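Local coordinates for putative tagatose-6-phosphate ketose/aldose isomerase (Escherichia coli, PDB 3C3J), which is of unassigned function but, by sequence family, carries two SIS domains of alpha/beta fold in one chain, at residues S260-G263 with F264-G267; P286-R289 with Q290-D294; D317-A321 with G322-I326. One frame throughout, in Å; residues are numbered along the deposited sequence.

Interaction 1 of 3, residues S260-G263 with F264-G267; sequences SPTG and FRHG
His-266 reaches back to the carbonyl of Thr-262, four residues earlier, across the single short turn formed by 261-264. Its CB stands 3.7 Å from Gly-263 O. A first torsion of -69° points CG away from the carbonyl carbon, which swings the imidazole over toward the preceding turn. ND1 then donates to Thr-262 O at 3.3 Å, with the acceptor close to the ring plane, while CE1 passes 3.8 Å from the same Thr-262 O. The bond is bent, 144° at the hydrogen, and the donor is tilted from the carbonyl plane.

Thr-262 O is gripped from several sides. Water 1 donates to it at 2.7 Å and accepts from Arg-265 NH1, lying in the guanidinium plane at its edge; the backbone N of Arg-265 adds a weak bond. One carbonyl thus ties together the histidine, the arginine and the backbone.

The backbone closes the turn as well: Phe-264 N donates to Ser-260 O at 2.9 Å, and His-266 N donates to Gly-263 O. At the start, Ser-260 is the N-cap, its OG accepting from Gly-263 N at 2.9 Å.

Beyond the turn, Arg-265 NE forms a salt bridge with Glu-298 on helix 288-302, the helix against which Pro-261 and Thr-262 also pack. Phe-264 turns its ring the other way, onto Val-228 and Leu-230 of strand 226-231, and Thr-262 OG1 bonds to Thr-89 O of the second subunit, so this turn after strand 255-259 lies between sheet, helix and dimer partner.

Interaction 2 of 3, residues P286-R289 with Q290-D294; sequences PYTR and QYDLD
Tyr-287 OH and Tyr-291 OH meet at 2.8 Å, Tyr-291 donating, and each hydroxyl has a further partner on the second subunit: Val-92 O for Tyr-287 and His-380 N for Tyr-291. The rings below form an offset edge-to-face pair, centroids 5.3 Å apart and planes at 62°. It is the edge of Tyr-291 that approaches, its CE2 lying over the Tyr-287 face 3.4 Å from Tyr-287 CZ. Tyr-287 holds CG anti to its own N (chi1 177°), whereas Tyr-291 has CG beside the backbone N (chi1 -68°), and this difference lets side chains one turn apart converge at their ends.

Thr-288 O accepts from Tyr-291 N at 3.0 Å, and weakly from Asp-292 N. The next carbonyl has the regular helical bond: Leu-293 N donates to Arg-289 O at 2.9 Å. Arg-289 and Leu-293 run side by side, with NH1 of Arg-289 3.7 Å from CD1 of Leu-293, while Arg-289 NE donates to Ser-283 O. The Asp-292 carboxylate is held at both oxygens, by Ser-232 OG and Ser-283 N.

The i to i+4 spacing of the two tyrosines is that of one helical turn, here at the beginning of helix 288-302, which links strands 276-281 and 307-312 in the beta-alpha-beta unit of a SIS domain.

Interaction 3 of 3, residues D317-A321 with G322-I326; sequences DIVAA and GPHII
Val-319 and His-324 pack where helix 317-320 gives way to strand 324-326. On the tight side, the CB of His-324 lies 3.3 Å from Val-319 O and 3.9 Å from Val-319 CG1, the two side chains crossing at about a right angle. The same methyl, CG1 of Val-319, meets CD1 of Ile-326 at 3.9 Å; buried Val-319 also packs on Leu-293 and Leu-296 of helix 288-302.

Toward solvent the contact thins to the exposed Ala-320 and the imidazole of His-324. Ala-320 CA stands over one face of that ring, 4.1 Å from its centroid, in a CH-pi contact offset toward the rim. His-324 keeps CG tucked in between its own N and C (chi1 67°), which turns ND1 back along its own segment. There ND1 donates to Gly-322 O at 2.8 Å, in the carbonyl plane and 157° at the hydrogen, fixing the ring's rotation. Arg-300 NH2 bonds to Pro-323 O beside this turn.

A short helix turning through glycine and proline into the edge strand of a parallel sheet is the closing beta-alpha-beta crossover of this SIS domain, from strand 307-312 to strand 324-326.

The three contacts follow one another along the chain, all within the second SIS domain, around its five-stranded parallel sheet. Interaction 1 comes just after edge strand 255-259, and interaction 3 leads into the other edge strand, 324-326; their centres are about 20 Å apart. Interaction 2, at the start of helix 288-302, bridges them, its centre about 13 Å from that of interaction 1 and about 14 Å from that of interaction 3. The helix packs on the first through Asp-292 against Pro-261, and on the third through Leu-293 against Val-319. Interactions 1 and 2 also touch the second subunit, so this part of the domain contributes to the dimer interface, whereas interaction 3 meets no other chain of the assembly.

Interaction 1 of 3, residues S260-G263 with F264-G267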
# COMPACT_ATOMS: atom_id res chain seq x y z
N SER A 260 5.91 -0.42 7.38
CA SER A 260 7.30 -0.02 7.50
C SER A 260 7.55 0.28 8.98
O SER A 260 6.62 0.61 9.70
CB SER A 260 7.60 1.21 6.68
OG SER A 260 6.90 2.31 7.18
N PRO A 261 8.79 0.09 9.44
CA PRO A 261 9.12 0.47 10.82
C PRO A 261 8.70 1.89 11.22
O PRO A 261 8.11 2.07 12.29
CB PRO A 261 10.65 0.28 10.87
CG PRO A 261 10.88 -0.83 9.91
CD PRO A 261 9.90 -0.60 8.78
N THR A 262 8.98 2.89 10.37
CA THR A 262 8.63 4.27 10.70
C THR A 262 7.11 4.53 10.58
O THR A 262 6.54 5.21 11.42
CB THR A 262 9.43 5.27 9.86
OG1 THR A 262 9.21 4.98 8.49
CG2 THR A 262 10.94 5.15 10.17
N GLY A 263 6.47 3.93 9.58
CA GLY A 263 5.03 3.99 9.41
C GLY A 263 4.29 3.40 10.61
O GLY A 263 3.24 3.92 11.02
N PHE A 264 4.86 2.35 11.18
CA PHE A 264 4.25 1.61 12.30
C PHE A 264 3.95 2.48 13.51
O PHE A 264 2.97 2.24 14.22
CB PHE A 264 5.15 0.43 12.69
CG PHE A 264 4.44 -0.68 13.44
CD1 PHE A 264 3.27 -1.24 12.95
CD2 PHE A 264 5.00 -1.21 14.60
CE1 PHE A 264 2.63 -2.28 13.62
CE2 PHE A 264 4.37 -2.26 15.27
CZ PHE A 264 3.19 -2.79 14.79
N ARG A 265 4.77 3.50 13.74
CA ARG A 265 4.59 4.39 14.90
C ARG A 265 3.32 5.22 14.84
O ARG A 265 2.78 5.59 15.87
CB ARG A 265 5.75 5.36 15.01
CG ARG A 265 7.00 4.73 15.52
CD ARG A 265 7.91 5.80 16.04
NE ARG A 265 9.17 5.23 16.46
CZ ARG A 265 10.21 5.03 15.65
NH1 ARG A 265 10.16 5.39 14.37
NH2 ARG A 265 11.31 4.49 16.14
N HIS A 266 2.84 5.53 13.63
CA HIS A 266 1.74 6.48 13.43
C HIS A 266 0.32 5.86 13.48
O HIS A 266 -0.54 6.17 12.63
CB HIS A 266 1.98 7.21 12.11
CG HIS A 266 3.15 8.13 12.15
ND1 HIS A 266 4.43 7.72 11.84
CD2 HIS A 266 3.25 9.43 12.50
CE1 HIS A 266 5.26 8.73 11.97
NE2 HIS A 266 4.57 9.79 12.35
N GLY A 267 0.09 5.02 14.49
CA GLY A 267 -1.21 4.37 14.72
C GLY A 267 -1.18 2.85 14.76
O GLY A 267 -1.71 2.25 15.70
O HOH W 1 8.21 6.84 12.79

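Interaction 2 of 3, residues P286-R289 with Q290-D294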
# COMPACT_ATOMS: atom_id res chain seq x y z
N PRO A 286 23.10 1.42 5.04
CA PRO A 286 23.62 2.02 6.28
C PRO A 286 22.81 3.25 6.78
O PRO A 286 22.76 3.51 7.98
CB PRO A 286 25.05 2.38 5.90
CG PRO A 286 25.00 2.58 4.41
CD PRO A 286 24.05 1.53 3.92
N TYR A 287 22.17 3.99 5.89
CA TYR A 287 21.27 5.06 6.32
C TYR A 287 19.94 4.49 6.86
O TYR A 287 19.55 4.72 8.03
CB TYR A 287 21.02 6.02 5.16
CG TYR A 287 20.04 7.09 5.52
CD1 TYR A 287 20.41 8.16 6.32
CD2 TYR A 287 18.73 7.01 5.07
CE1 TYR A 287 19.49 9.14 6.67
CE2 TYR A 287 17.81 7.97 5.40
CZ TYR A 287 18.18 9.03 6.19
OH TYR A 287 17.24 9.96 6.50
N THR A 288 19.28 3.73 6.00
CA THR A 288 17.95 3.16 6.24
C THR A 288 17.91 2.35 7.52
O THR A 288 16.99 2.51 8.32
CB THR A 288 17.52 2.26 5.07
OG1 THR A 288 17.66 2.98 3.82
CG2 THR A 288 16.07 1.76 5.26
N ARG A 289 18.91 1.50 7.74
CA ARG A 289 18.88 0.60 8.89
C ARG A 289 18.90 1.28 10.25
O ARG A 289 18.42 0.74 11.21
CB ARG A 289 19.99 -0.42 8.80
CG ARG A 289 21.35 0.08 8.98
CD ARG A 289 22.37 -0.99 8.54
NE ARG A 289 22.08 -2.31 9.10
CZ ARG A 289 22.47 -2.72 10.31
NH1 ARG A 289 23.18 -1.91 11.09
NH2 ARG A 289 22.16 -3.94 10.73
N GLN A 290 19.41 2.51 10.30
CA GLN A 290 19.37 3.28 11.54
C GLN A 290 17.92 3.43 12.04
O GLN A 290 17.66 3.29 13.22
CB GLN A 290 19.99 4.65 11.31
CG GLN A 290 21.42 4.58 10.87
CD GLN A 290 21.93 5.94 10.57
OE1 GLN A 290 21.62 6.52 9.52
NE2 GLN A 290 22.63 6.51 11.54
N TYR A 291 17.00 3.65 11.12
CA TYR A 291 15.60 3.81 11.45
C TYR A 291 14.99 2.49 11.89
O TYR A 291 14.18 2.45 12.82
CB TYR A 291 14.84 4.41 10.26
CG TYR A 291 15.24 5.85 9.96
CD1 TYR A 291 14.60 6.91 10.59
CD2 TYR A 291 16.27 6.13 9.08
CE1 TYR A 291 14.97 8.21 10.33
CE2 TYR A 291 16.65 7.42 8.82
CZ TYR A 291 16.00 8.46 9.45
OH TYR A 291 16.37 9.75 9.18
N ASP A 292 15.34 1.42 11.18
CA ASP A 292 14.90 0.06 11.54
C ASP A 292 15.33 -0.31 12.95
O ASP A 292 14.54 -0.83 13.73
CB ASP A 292 15.43 -0.99 10.58
CG ASP A 292 14.92 -0.79 9.14
OD1 ASP A 292 13.94 -0.05 8.94
OD2 ASP A 292 15.52 -1.38 8.23
N LEU A 293 16.58 -0.01 13.28
CA LEU A 293 17.10 -0.36 14.59
C LEU A 293 16.52 0.52 15.73
O LEU A 293 16.31 0.02 16.82
CB LEU A 293 18.62 -0.32 14.56
CG LEU A 293 19.33 -1.39 13.73
CD1 LEU A 293 20.82 -1.20 13.88
CD2 LEU A 293 18.94 -2.81 14.18
N ASP A 294 16.25 1.80 15.48
CA ASP A 294 15.54 2.63 16.46
C ASP A 294 14.14 2.12 16.77
O ASP A 294 13.73 2.10 17.93
CB ASP A 294 15.41 4.05 15.97
CG ASP A 294 16.71 4.77 15.94
OD1 ASP A 294 17.68 4.30 16.59
OD2 ASP A 294 16.74 5.81 15.27

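Interaction 3 of 3, residues D317-A321 with G322-I326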
# COMPACT_ATOMS: atom_id res chain seq x y z
N ASP A 317 23.93 -4.49 19.34
CA ASP A 317 23.37 -4.62 20.67
C ASP A 317 21.85 -4.69 20.63
O ASP A 317 21.25 -5.54 21.28
CB ASP A 317 23.86 -3.48 21.56
CG ASP A 317 25.29 -3.71 22.04
OD1 ASP A 317 25.62 -4.87 22.41
OD2 ASP A 317 26.06 -2.72 22.05
N ILE A 318 21.25 -3.80 19.85
CA ILE A 318 19.79 -3.77 19.72
C ILE A 318 19.25 -5.10 19.15
O ILE A 318 18.27 -5.67 19.66
CB ILE A 318 19.34 -2.57 18.85
CG1 ILE A 318 19.63 -1.26 19.62
CG2 ILE A 318 17.84 -2.68 18.55
CD1 ILE A 318 19.46 0.03 18.82
N VAL A 319 19.88 -5.57 18.09
CA VAL A 319 19.47 -6.81 17.42
C VAL A 319 19.65 -8.00 18.36
O VAL A 319 18.77 -8.84 18.46
CB VAL A 319 20.25 -7.01 16.12
CG1 VAL A 319 20.14 -8.45 15.62
CG2 VAL A 319 19.78 -5.97 15.05
N ALA A 320 20.78 -8.03 19.08
CA ALA A 320 21.07 -9.10 20.07
C ALA A 320 20.30 -9.03 21.42
O ALA A 320 20.28 -10.02 22.15
CB ALA A 320 22.59 -9.14 20.35
N ALA A 321 19.65 -7.91 21.73
CA ALA A 321 18.93 -7.74 23.01
C ALA A 321 17.57 -8.45 23.05
O ALA A 321 16.74 -8.14 23.92
CB ALA A 321 18.74 -6.28 23.29
N GLY A 322 17.35 -9.39 22.14
CA GLY A 322 16.14 -10.22 22.12
C GLY A 322 16.21 -11.18 20.94
O GLY A 322 17.25 -11.25 20.29
N PRO A 323 15.13 -11.95 20.69
CA PRO A 323 15.10 -12.96 19.63
C PRO A 323 15.57 -12.37 18.31
O PRO A 323 15.16 -11.26 17.97
CB PRO A 323 13.63 -13.35 19.55
CG PRO A 323 13.14 -13.16 20.95
CD PRO A 323 13.86 -11.93 21.44
N HIS A 324 16.43 -13.09 17.62
CA HIS A 324 17.01 -12.61 16.38
C HIS A 324 17.59 -13.75 15.56
O HIS A 324 17.92 -14.82 16.10
CB HIS A 324 18.09 -11.56 16.65
CG HIS A 324 19.30 -12.11 17.34
ND1 HIS A 324 19.33 -12.37 18.70
CD2 HIS A 324 20.52 -12.45 16.87
CE1 HIS A 324 20.52 -12.84 19.03
NE2 HIS A 324 21.26 -12.91 17.94
N ILE A 325 17.68 -13.50 14.26
CA ILE A 325 18.29 -14.41 13.32
C ILE A 325 19.32 -13.60 12.53
O ILE A 325 18.99 -12.58 11.94
CB ILE A 325 17.24 -15.01 12.36
CG1 ILE A 325 16.24 -15.86 13.13
CG2 ILE A 325 17.90 -15.85 11.26
CD1 ILE A 325 15.04 -16.25 12.30
N ILE A 326 20.58 -14.02 12.55
CA ILE A 326 21.60 -13.41 11.70
C ILE A 326 21.72 -14.24 10.45
O ILE A 326 21.85 -15.46 10.51
CB ILE A 326 22.98 -13.29 12.39
CG1 ILE A 326 22.85 -12.57 13.75
CG2 ILE A 326 23.99 -12.58 11.49
CD1 ILE A 326 22.21 -11.20 13.73